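PDB 5JOQ: Lmo2184 protein from Listeria monocytogenes serovar 1/2a, which probably binds heme and is thought to pass it to an ABC transporter, as a membrane-tethered lipoprotein of the solute-binding family. Local coordinates for residues 230-233 with 234-237. Numbering follows the deposited sequence.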
loop_
_atom_site.group_PDB
_atom_site.type_symbol
_atom_site.label_atom_id
_atom_site.label_comp_id
_atom_site.label_asym_id
_atom_site.label_seq_id
_atom_site.Cartn_x
_atom_site.Cartn_y
_atom_site.Cartn_z
ATOM N N GLY A 230 1.362 -2.304 -7.741
ATOM C CA GLY A 230 2.044 -1.997 -6.495
ATOM C C GLY A 230 1.232 -2.219 -5.232
ATOM O O GLY A 230 1.780 -2.085 -4.139
ATOM N N MET A 231 -0.020 -2.536 -5.339
ATOM C CA MET A 231 -0.853 -2.564 -4.139
ATOM C C MET A 231 -0.829 -3.956 -3.502
ATOM O O MET A 231 -0.894 -4.960 -4.225
ATOM C CB MET A 231 -2.290 -2.189 -4.521
ATOM C CG MET A 231 -3.212 -1.915 -3.386
ATOM S SD MET A 231 -2.820 -0.331 -2.556
ATOM C CE MET A 231 -3.599 0.811 -3.677
ATOM N N PRO A 232 -0.740 -4.073 -2.167
ATOM C CA PRO A 232 -0.736 -5.405 -1.548
ATOM C C PRO A 232 -2.009 -6.167 -1.888
ATOM O O PRO A 232 -3.097 -5.588 -1.975
ATOM C CB PRO A 232 -0.658 -5.115 -0.036
ATOM C CG PRO A 232 -0.070 -3.715 0.067
ATOM C CD PRO A 232 -0.652 -2.989 -1.159
ATOM N N ALA A 233 -1.841 -7.477 -2.065
ATOM C CA ALA A 233 -2.940 -8.340 -2.480
ATOM C C ALA A 233 -4.074 -8.305 -1.464
ATOM O O ALA A 233 -5.249 -8.483 -1.817
ATOM C CB ALA A 233 -2.422 -9.770 -2.639
ATOM N N GLU A 234 -3.728 -8.181 -0.183
ATOM C CA GLU A 234 -4.751 -8.127 0.848
ATOM C C GLU A 234 -5.643 -6.905 0.649
ATOM O O GLU A 234 -6.862 -6.977 0.827
ATOM C CB GLU A 234 -4.050 -8.167 2.212
ATOM C CG GLU A 234 -4.907 -8.272 3.343
ATOM C CD GLU A 234 -4.148 -8.456 4.663
ATOM O OE1 GLU A 234 -2.893 -8.313 4.744
ATOM O OE2 GLU A 234 -4.838 -8.709 5.656
ATOM N N VAL A 235 -5.064 -5.781 0.203
ATOM C CA VAL A 235 -5.872 -4.603 -0.107
ATOM C C VAL A 235 -6.743 -4.866 -1.329
ATOM O O VAL A 235 -7.926 -4.494 -1.372
ATOM C CB VAL A 235 -4.971 -3.371 -0.346
ATOM C CG1 VAL A 235 -5.793 -2.246 -0.891
ATOM C CG2 VAL A 235 -4.240 -2.962 0.954
ATOM N N VAL A 236 -6.180 -5.501 -2.339
ATOM C CA VAL A 236 -6.919 -5.780 -3.554
ATOM C C VAL A 236 -8.148 -6.658 -3.272
ATOM O O VAL A 236 -9.168 -6.489 -3.878
ATOM C CB VAL A 236 -6.019 -6.397 -4.639
ATOM C CG1 VAL A 236 -6.848 -6.831 -5.845
ATOM C CG2 VAL A 236 -4.931 -5.411 -5.040
ATOM N N LYS A 237 -8.015 -7.589 -2.345
ATOM C CA LYS A 237 -9.134 -8.443 -1.985
ATOM C C LYS A 237 -10.267 -7.606 -1.412
ATOM O O LYS A 237 -11.399 -7.812 -1.715
ATOM C CB LYS A 237 -8.729 -9.538 -1.009
ATOM C CG LYS A 237 -9.852 -10.509 -0.698
ATOM C CD LYS A 237 -10.536 -11.021 -1.949
ATOM C CE LYS A 237 -11.728 -11.907 -1.627
ATOM N NZ LYS A 237 -12.473 -12.407 -2.804
#
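M231 lays its side chain across that of V235 at roughly a right angle where helix 233-245 begins, with P232 at the N-cap position. This first turn follows strand 223-227, in a strand-loop-helix unit of the bacterial solute-binding protein fold. With CG anti to the backbone N (chi1 -169°), the methionine sends its CG methylene against one branch of the valine, M231 CG lying 3.6 Å from V235 CG1. The bend at chi2 keeps M231 SD 3.9 Å from V235 CG1, and the bend at chi3 affects only the terminal methyl. The side chains of V235 and P232 lie side by side and point the same way, with P232 CD 4.2 Å from V235 CG2. V236 meets the preceding loop from another side, its CG2 beyond P232 O and out of the carbonyl plane, and 4.2 Å from M231 CB. A second subunit packs on P232, E234, V235 and K237, and its D103 shares the ammonium of K237 with D240 of the same chain; V235 of a third subunit touches M231. P232 O accepts a hydrogen bond from V236 N at 3.1 Å and receives a weak one from V235 N (122° at the hydrogen).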